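Local coordinates for protein putative 3-hydroxybutyryl-CoA dehydratase (Rhodopseudomonas palustris, PDB 3HIN) that probably acts as a lyase of the enoyl-CoA hydratase/isomerase family, interconverting 3-hydroxyacyl-CoA and enoyl-CoA thioesters by loss or addition of water, at residues I29-P34 with V62-I67; K35-L40 with G68-A73; V107-A112 with C126-R131. All blocks are in the same frame, centred on the assembly; numbering follows the deposited sequence.

Contact 1: I29-P34 with V62-I67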
loop_
_atom_site.group_PDB
_atom_site.type_symbol
_atom_site.label_atom_id
_atom_site.label_comp_id
_atom_site.label_asym_id
_atom_site.label_seq_id
_atom_site.Cartn_x
_atom_site.Cartn_y
_atom_site.Cartn_z
ATOM N N ILE A 29 19.800 8.950 25.139
ATOM C CA ILE A 29 19.536 7.526 25.135
ATOM C C ILE A 29 20.655 6.751 24.446
ATOM O O ILE A 29 20.720 6.689 23.213
ATOM C CB ILE A 29 18.239 7.211 24.389
ATOM C CG1 ILE A 29 17.031 7.821 25.089
ATOM C CG2 ILE A 29 18.056 5.688 24.345
ATOM C CD1 ILE A 29 15.664 7.607 24.297
ATOM N N GLY A 30 21.515 6.112 25.220
ATOM C CA GLY A 30 22.672 5.486 24.600
ATOM C C GLY A 30 22.505 4.014 24.433
ATOM O O GLY A 30 22.223 3.338 25.387
ATOM N N LEU A 31 22.629 3.525 23.204
ATOM C CA LEU A 31 22.520 2.098 22.931
ATOM C C LEU A 31 23.783 1.460 23.521
ATOM O O LEU A 31 24.917 1.868 23.205
ATOM C CB LEU A 31 22.492 1.841 21.424
ATOM C CG LEU A 31 21.151 1.955 20.663
ATOM C CD1 LEU A 31 20.105 2.887 21.250
ATOM C CD2 LEU A 31 21.398 2.216 19.203
ATOM N N ASN A 32 23.559 0.448 24.354
ATOM C CA ASN A 32 24.571 -0.021 25.239
ATOM C C ASN A 32 24.710 -1.551 25.182
ATOM O O ASN A 32 24.541 -2.206 26.187
ATOM C CB ASN A 32 24.254 0.450 26.658
ATOM C CG ASN A 32 25.391 0.154 27.640
ATOM O OD1 ASN A 32 26.568 0.183 27.274
ATOM N ND2 ASN A 32 25.032 -0.156 28.893
ATOM N N ARG A 33 24.995 -2.102 24.012
ATOM C CA ARG A 33 25.377 -3.520 23.906
ATOM C C ARG A 33 26.664 -3.531 23.129
ATOM O O ARG A 33 26.737 -4.050 22.040
ATOM C CB ARG A 33 24.307 -4.344 23.231
ATOM C CG ARG A 33 23.002 -4.278 23.883
ATOM C CD ARG A 33 22.056 -5.172 23.152
ATOM N NE ARG A 33 22.279 -6.531 23.644
ATOM C CZ ARG A 33 22.086 -7.611 22.896
ATOM N NH1 ARG A 33 22.323 -8.808 23.405
ATOM N NH2 ARG A 33 21.684 -7.475 21.630
ATOM N N PRO A 34 27.687 -2.864 23.670
ATOM C CA PRO A 34 28.900 -2.632 22.874
ATOM C C PRO A 34 29.669 -3.907 22.405
ATOM O O PRO A 34 30.313 -3.881 21.346
ATOM C CB PRO A 34 29.749 -1.707 23.781
ATOM C CG PRO A 34 29.179 -1.925 25.205
ATOM C CD PRO A 34 27.713 -2.154 24.976
ATOM N N VAL A 62 15.363 14.646 22.306
ATOM C CA VAL A 62 15.904 13.325 22.537
ATOM C C VAL A 62 17.087 13.138 21.612
ATOM O O VAL A 62 16.938 13.309 20.404
ATOM C CB VAL A 62 14.899 12.171 22.201
ATOM C CG1 VAL A 62 15.542 10.861 22.587
ATOM C CG2 VAL A 62 13.639 12.309 22.946
ATOM N N VAL A 63 18.247 12.785 22.173
ATOM C CA VAL A 63 19.405 12.333 21.375
ATOM C C VAL A 63 19.580 10.834 21.591
ATOM O O VAL A 63 19.739 10.390 22.739
ATOM C CB VAL A 63 20.690 13.055 21.808
ATOM C CG1 VAL A 63 21.927 12.386 21.199
ATOM C CG2 VAL A 63 20.601 14.536 21.341
ATOM N N ILE A 64 19.535 10.051 20.509
ATOM C CA ILE A 64 19.868 8.653 20.579
ATOM C C ILE A 64 21.270 8.414 20.022
ATOM O O ILE A 64 21.623 8.907 18.957
ATOM C CB ILE A 64 18.941 7.836 19.768
ATOM C CG1 ILE A 64 17.524 8.031 20.231
ATOM C CG2 ILE A 64 19.360 6.301 19.837
ATOM C CD1 ILE A 64 16.554 7.359 19.268
ATOM N N HIS A 65 22.076 7.677 20.748
ATOM C CA HIS A 65 23.491 7.616 20.412
ATOM C C HIS A 65 24.048 6.266 20.796
ATOM O O HIS A 65 23.387 5.535 21.456
ATOM C CB HIS A 65 24.239 8.742 21.126
ATOM C CG HIS A 65 24.238 8.643 22.616
ATOM N ND1 HIS A 65 25.385 8.387 23.351
ATOM C CD2 HIS A 65 23.252 8.842 23.516
ATOM C CE1 HIS A 65 25.084 8.359 24.636
ATOM N NE2 HIS A 65 23.800 8.654 24.764
ATOM N N GLY A 66 25.235 5.907 20.324
ATOM C CA GLY A 66 25.787 4.577 20.646
ATOM C C GLY A 66 26.953 4.644 21.630
ATOM O O GLY A 66 27.794 5.577 21.599
ATOM N N ILE A 67 26.975 3.706 22.576
ATOM C CA ILE A 67 28.117 3.603 23.488
ATOM C C ILE A 67 29.073 2.735 22.693
ATOM O O ILE A 67 28.634 1.779 22.091
ATOM C CB ILE A 67 27.748 2.891 24.778
ATOM C CG1 ILE A 67 26.519 3.566 25.429
ATOM C CG2 ILE A 67 28.962 2.863 25.756
ATOM C CD1 ILE A 67 26.790 4.958 26.099
#

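Contact 2: K35-L40 with G68-A73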
loop_
_atom_site.group_PDB
_atom_site.type_symbol
_atom_site.label_atom_id
_atom_site.label_comp_id
_atom_site.label_asym_id
_atom_site.label_seq_id
_atom_site.Cartn_x
_atom_site.Cartn_y
_atom_site.Cartn_z
ATOM N N LYS A 35 29.569 -5.009 23.150
ATOM C CA LYS A 35 30.272 -6.235 22.789
ATOM C C LYS A 35 29.730 -6.805 21.493
ATOM O O LYS A 35 30.405 -7.554 20.791
ATOM C CB LYS A 35 30.189 -7.275 23.911
ATOM C CG LYS A 35 30.835 -6.789 25.212
ATOM C CD LYS A 35 31.296 -7.961 26.135
ATOM C CE LYS A 35 32.171 -7.388 27.280
ATOM N NZ LYS A 35 33.373 -8.239 27.587
ATOM N N LYS A 36 28.483 -6.475 21.200
ATOM C CA LYS A 36 27.927 -6.786 19.897
ATOM C C LYS A 36 27.496 -5.554 19.113
ATOM O O LYS A 36 26.487 -5.578 18.406
ATOM C CB LYS A 36 26.797 -7.783 20.046
ATOM C CG LYS A 36 26.008 -7.604 21.295
ATOM C CD LYS A 36 25.928 -8.886 22.101
ATOM C CE LYS A 36 25.926 -10.132 21.230
ATOM N NZ LYS A 36 25.158 -11.215 21.874
ATOM N N ARG A 37 28.283 -4.478 19.223
ATOM C CA ARG A 37 28.104 -3.305 18.359
ATOM C C ARG A 37 26.661 -2.873 18.419
ATOM O O ARG A 37 26.072 -2.515 17.403
ATOM C CB ARG A 37 28.550 -3.606 16.892
ATOM C CG ARG A 37 30.014 -4.258 16.786
ATOM C CD ARG A 37 30.516 -4.321 15.303
ATOM N NE ARG A 37 29.764 -5.319 14.529
ATOM C CZ ARG A 37 29.554 -5.307 13.203
ATOM N NH1 ARG A 37 30.018 -4.316 12.431
ATOM N NH2 ARG A 37 28.849 -6.295 12.644
ATOM N N ASN A 38 26.068 -2.956 19.614
ATOM C CA ASN A 38 24.756 -2.382 19.827
ATOM C C ASN A 38 23.717 -3.037 18.937
ATOM O O ASN A 38 22.726 -2.414 18.498
ATOM C CB ASN A 38 24.816 -0.852 19.615
ATOM C CG ASN A 38 25.636 -0.134 20.697
ATOM O OD1 ASN A 38 25.822 -0.670 21.812
ATOM N ND2 ASN A 38 26.196 1.059 20.356
ATOM N N ALA A 39 23.966 -4.306 18.626
ATOM C CA ALA A 39 22.986 -5.131 18.008
ATOM C C ALA A 39 21.636 -5.017 18.736
ATOM O O ALA A 39 21.541 -5.199 19.957
ATOM C CB ALA A 39 23.476 -6.602 17.996
ATOM N N LEU A 40 20.591 -4.721 17.971
ATOM C CA LEU A 40 19.227 -4.585 18.499
ATOM C C LEU A 40 18.641 -5.945 18.819
ATOM O O LEU A 40 18.903 -6.881 18.097
ATOM C CB LEU A 40 18.332 -3.882 17.467
ATOM C CG LEU A 40 18.923 -2.619 16.853
ATOM C CD1 LEU A 40 17.923 -2.026 15.808
ATOM C CD2 LEU A 40 19.407 -1.573 17.970
ATOM N N GLY A 68 30.367 3.054 22.682
ATOM C CA GLY A 68 31.316 2.241 21.946
ATOM C C GLY A 68 31.711 2.896 20.639
ATOM O O GLY A 68 31.476 4.087 20.424
ATOM N N ASP A 69 32.287 2.121 19.750
ATOM C CA ASP A 69 32.631 2.644 18.443
ATOM C C ASP A 69 31.455 2.684 17.462
ATOM O O ASP A 69 31.558 3.355 16.448
ATOM C CB ASP A 69 33.757 1.813 17.836
ATOM C CG ASP A 69 35.046 1.824 18.703
ATOM O OD1 ASP A 69 35.253 2.765 19.534
ATOM O OD2 ASP A 69 35.863 0.866 18.505
ATOM N N HIS A 70 30.341 2.014 17.758
ATOM C CA HIS A 70 29.281 1.883 16.740
ATOM C C HIS A 70 27.924 2.427 17.179
ATOM O O HIS A 70 27.582 2.445 18.388
ATOM C CB HIS A 70 29.142 0.418 16.234
ATOM C CG HIS A 70 30.445 -0.188 15.851
ATOM N ND1 HIS A 70 30.990 -0.023 14.591
ATOM C CD2 HIS A 70 31.374 -0.843 16.594
ATOM C CE1 HIS A 70 32.183 -0.602 14.562
ATOM N NE2 HIS A 70 32.439 -1.097 15.768
ATOM N N PHE A 71 27.146 2.865 16.185
ATOM C CA PHE A 71 25.764 3.171 16.444
ATOM C C PHE A 71 24.966 1.869 16.691
ATOM O O PHE A 71 24.579 1.572 17.836
ATOM C CB PHE A 71 25.179 3.983 15.318
ATOM C CG PHE A 71 23.822 4.439 15.627
ATOM C CD1 PHE A 71 23.608 5.378 16.667
ATOM C CD2 PHE A 71 22.751 3.918 14.968
ATOM C CE1 PHE A 71 22.277 5.804 16.977
ATOM C CE2 PHE A 71 21.398 4.366 15.254
ATOM C CZ PHE A 71 21.163 5.255 16.249
ATOM N N SER A 72 24.762 1.081 15.644
ATOM C CA SER A 72 24.145 -0.231 15.776
ATOM C C SER A 72 24.373 -0.995 14.503
ATOM O O SER A 72 24.226 -0.470 13.397
ATOM C CB SER A 72 22.651 -0.138 16.085
ATOM O OG SER A 72 22.027 -1.403 15.962
ATOM N N ALA A 73 24.766 -2.248 14.672
ATOM C CA ALA A 73 24.962 -3.166 13.578
ATOM C C ALA A 73 23.654 -3.853 13.241
ATOM O O ALA A 73 23.647 -4.820 12.514
ATOM C CB ALA A 73 26.030 -4.213 13.987
#

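Contact 3: V107-A112 with C126-R131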
loop_
_atom_site.group_PDB
_atom_site.type_symbol
_atom_site.label_atom_id
_atom_site.label_comp_id
_atom_site.label_asym_id
_atom_site.label_seq_id
_atom_site.Cartn_x
_atom_site.Cartn_y
_atom_site.Cartn_z
ATOM N N VAL A 107 8.612 15.433 20.890
ATOM C CA VAL A 107 9.763 16.309 20.664
ATOM C C VAL A 107 10.700 15.779 19.596
ATOM O O VAL A 107 10.649 14.583 19.240
ATOM C CB VAL A 107 10.517 16.502 21.986
ATOM C CG1 VAL A 107 9.572 17.185 22.976
ATOM C CG2 VAL A 107 11.092 15.158 22.504
ATOM N N PRO A 108 11.581 16.663 19.066
ATOM C CA PRO A 108 12.407 16.072 17.994
ATOM C C PRO A 108 13.448 15.084 18.520
ATOM O O PRO A 108 14.023 15.284 19.594
ATOM C CB PRO A 108 13.133 17.247 17.384
ATOM C CG PRO A 108 12.638 18.504 18.097
ATOM C CD PRO A 108 11.609 18.147 19.091
ATOM N N VAL A 109 13.706 14.066 17.705
ATOM C CA VAL A 109 14.711 13.048 17.999
ATOM C C VAL A 109 15.895 13.194 17.051
ATOM O O VAL A 109 15.725 13.248 15.809
ATOM C CB VAL A 109 14.117 11.677 17.844
ATOM C CG1 VAL A 109 15.152 10.591 18.176
ATOM C CG2 VAL A 109 12.884 11.549 18.732
ATOM N N ILE A 110 17.094 13.252 17.644
ATOM C CA ILE A 110 18.307 13.389 16.891
ATOM C C ILE A 110 19.119 12.118 17.096
ATOM O O ILE A 110 19.346 11.731 18.228
ATOM C CB ILE A 110 19.124 14.679 17.365
ATOM C CG1 ILE A 110 18.244 15.943 17.251
ATOM C CG2 ILE A 110 20.439 14.870 16.553
ATOM C CD1 ILE A 110 18.032 16.627 18.544
ATOM N N ALA A 111 19.606 11.513 16.024
ATOM C CA ALA A 111 20.469 10.324 16.147
ATOM C C ALA A 111 21.929 10.707 15.850
ATOM O O ALA A 111 22.214 11.326 14.816
ATOM C CB ALA A 111 19.987 9.242 15.170
ATOM N N ALA A 112 22.836 10.376 16.764
ATOM C CA ALA A 112 24.234 10.642 16.599
ATOM C C ALA A 112 24.834 9.398 16.004
ATOM O O ALA A 112 24.793 8.339 16.648
ATOM C CB ALA A 112 24.871 11.012 17.994
ATOM N N CYS A 126 16.701 5.914 10.650
ATOM C CA CYS A 126 15.699 6.523 9.739
ATOM C C CYS A 126 14.485 7.100 10.443
ATOM O O CYS A 126 13.844 8.036 9.916
ATOM C CB CYS A 126 15.252 5.550 8.642
ATOM S SG CYS A 126 16.635 5.433 7.456
ATOM N N ALA A 127 14.121 6.500 11.585
ATOM C CA ALA A 127 12.948 6.923 12.303
ATOM C C ALA A 127 13.183 8.271 12.936
ATOM O O ALA A 127 12.215 9.016 13.143
ATOM C CB ALA A 127 12.512 5.865 13.344
ATOM N N ALA A 128 14.466 8.587 13.226
ATOM C CA ALA A 128 14.840 9.855 13.857
ATOM C C ALA A 128 14.523 10.987 12.892
ATOM O O ALA A 128 14.431 10.760 11.684
ATOM C CB ALA A 128 16.274 9.867 14.165
ATOM N N HIS A 129 14.361 12.192 13.426
ATOM C CA HIS A 129 14.077 13.361 12.603
ATOM C C HIS A 129 15.276 13.985 11.989
ATOM O O HIS A 129 15.192 14.490 10.888
ATOM C CB HIS A 129 13.332 14.416 13.433
ATOM C CG HIS A 129 12.139 13.849 14.078
ATOM N ND1 HIS A 129 12.009 13.734 15.439
ATOM C CD2 HIS A 129 11.067 13.222 13.540
ATOM C CE1 HIS A 129 10.876 13.110 15.717
ATOM N NE2 HIS A 129 10.289 12.791 14.578
ATOM N N ILE A 130 16.374 14.017 12.742
ATOM C CA ILE A 130 17.683 14.552 12.280
ATOM C C ILE A 130 18.761 13.514 12.602
ATOM O O ILE A 130 18.745 12.891 13.651
ATOM C CB ILE A 130 17.988 15.825 13.018
ATOM C CG1 ILE A 130 16.922 16.895 12.708
ATOM C CG2 ILE A 130 19.463 16.376 12.795
ATOM C CD1 ILE A 130 17.049 18.100 13.640
ATOM N N ARG A 131 19.722 13.360 11.715
ATOM C CA ARG A 131 20.830 12.448 11.953
ATOM C C ARG A 131 22.053 13.332 11.808
ATOM O O ARG A 131 22.086 14.224 10.909
ATOM C CB ARG A 131 20.811 11.298 10.896
ATOM C CG ARG A 131 19.760 10.190 11.091
ATOM C CD ARG A 131 19.350 9.490 9.756
ATOM N NE ARG A 131 18.687 10.491 8.907
ATOM C CZ ARG A 131 17.455 10.965 9.137
ATOM N NH1 ARG A 131 16.953 11.971 8.364
ATOM N NH2 ARG A 131 16.691 10.459 10.117
#

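Contact 1: I29-P34 with V62-I67
Ile-29, Gly-30 and Leu-31 run parallel to Ile-64, His-65 and Gly-66, and the pair forms the two strands of a beta-alpha-beta unit (strand 26-31, helix 42-51, strand 61-66) in the crotonase-like core. The tight half is the strand ladder. Leu-31 N donates to His-65 O at 2.8 Å, and Ile-67 N closes the ladder on Leu-31 O. On the face shared by Ile-29, Leu-31 and Ile-64, methyls meet: Ile-29 CD1 reaches Val-62 CG1 at 3.7 Å, and Leu-31 CD1 touches Ile-64 CG2 at 3.8 Å. Leu-52 and Cys-51 also pack against Ile-29.

On the other face an imidazole lies over a glycine. With CG between its own backbone N and carbonyl carbon (chi1 64°), the His-65 ring swings back across the neighbouring strand, and Gly-30 CA sits 3.6 Å from the ring centroid in a CH-pi contact; a beta carbon on Gly-30 would clash with the ring at CE1. Tyr-198 also meets this ring.

Where the strands end, Ile-67 still packs closely, its CG1 3.2 Å from Leu-31 O, but toward solvent the fit of Asn-32 and Pro-34 is looser. Exposed Pro-34 merely brushes Ile-67, its CB 4.0 Å from Ile-67 O, while Asn-32 OD1 lies 3.9 Å from Ile-67 CG1.

Contact 2: K35-L40 with G68-A73
Asn-38 and Ser-72 carry most of the polar bonding between the loops 35-40 and 68-73. The Asn-38 amide nitrogen points at two successive carbonyls: ND2 donates to Phe-71 O at 3.0 Å, from above the carbonyl plane, and more weakly to His-70 O. ND2 also bonds Ile-67 O, and OD1 accepts from Arg-33 N, which fixes which way round the amide lies. Ser-72 OG, anti to its backbone N (chi1 169°), donates to Asn-38 O at 2.8 Å and is itself bonded by Gly-74 N. Between backbones, Ala-73 N reaches Arg-37 O at 3.0 Å.

Arg-37 and Asn-38 are the central residues of a type I' beta turn from Lys-36 to Ala-39, in the loop after the first strand of the beta-alpha-beta unit; in crotonase relatives this region borders the CoA site. An alanine at Asn-38 would probably leave the carbonyls of His-70 and Phe-71 without this donor and Arg-33 N without its acceptor.

The remaining contacts are made across faces. Arg-37 CD makes a CH-pi contact over one face of the His-70 ring, 3.9 Å from its centroid. The bent Arg-37 chain then lays its guanidinium face against Ala-73 CB, 3.8 Å from CZ. His-70 ND1, for its part, is hydrogen-bonded to Ala-116 N.

Contact 3: V107-A112 with C126-R131
A beta-alpha-beta connection of the crotonase core is closed here: strand 109-113 leads through a short strand and helix 120-127 into strand 130-134, which returns parallel beside it. Where the helix gives way to the new strand, His-129 and Ile-130 dock on Val-109. Val-109 O is gripped twice, by His-129 N at 2.9 Å and by Ile-130 N at 3.2 Å. The ladder then goes on regularly, Ala-111 N donating to Ile-130 O at 2.9 Å.

Side chains repeat the pairing on both faces. Ile-110 and Ile-130 lie side by side and point the same way, their CG2 methyls 4.2 Å apart, with Ala-201 of helix 197-208 against Ile-110. On the other face Ala-111 CB meets Ala-128 CB at 3.9 Å, and the aliphatic start of Arg-131 runs beside Ala-111. Arg-131 bends at chi3 (-65°), which turns its guanidinium back to the preceding helix: NH2 donates to Ala-128 O at 2.8 Å and also bonds Ala-125 O, so the side chain ties carbonyls around the helix end.

The imidazole of His-129 continues the bonding ahead of strand 130-134. Its CG is anti to the carbonyl carbon (chi1 -53°), bringing ND1 to Val-109 N at 2.9 Å, with an almost straight hydrogen bond (N-H...N angle 171°) lying in the ring plane. ND1 therefore acts as an acceptor, while NE2 bonds Gln-103 O and must be the donor there. This division of roles is consistent with a neutral ring protonated at NE2, one ring bonding both the last residue of helix 85-103 and the first of strand 109-113.

Contacts 1 and 3 are successive steps across one sheet: their centres lie 13 Å apart, and strands 61-66 and 109-113 join them directly, with Val-62 O 2.8 Å from Ile-110 N and Ile-64 N 2.8 Å from Ile-110 O. Contact 2 continues contact 1 beyond the strand ends, their centres about 9 Å apart; Arg-33 O approaches Asn-38 N at 2.7 Å. From contact 2 to contact 3 the centres are about 18 Å apart, yet Phe-71 CD1 comes within 3.2 Å of Ala-112 O. No ligand marks the active site, but in crotonase relatives the oxyanion hole is built from N-H groups just beyond segment 68-73 and at the start of the helix that ends in segment 126-131.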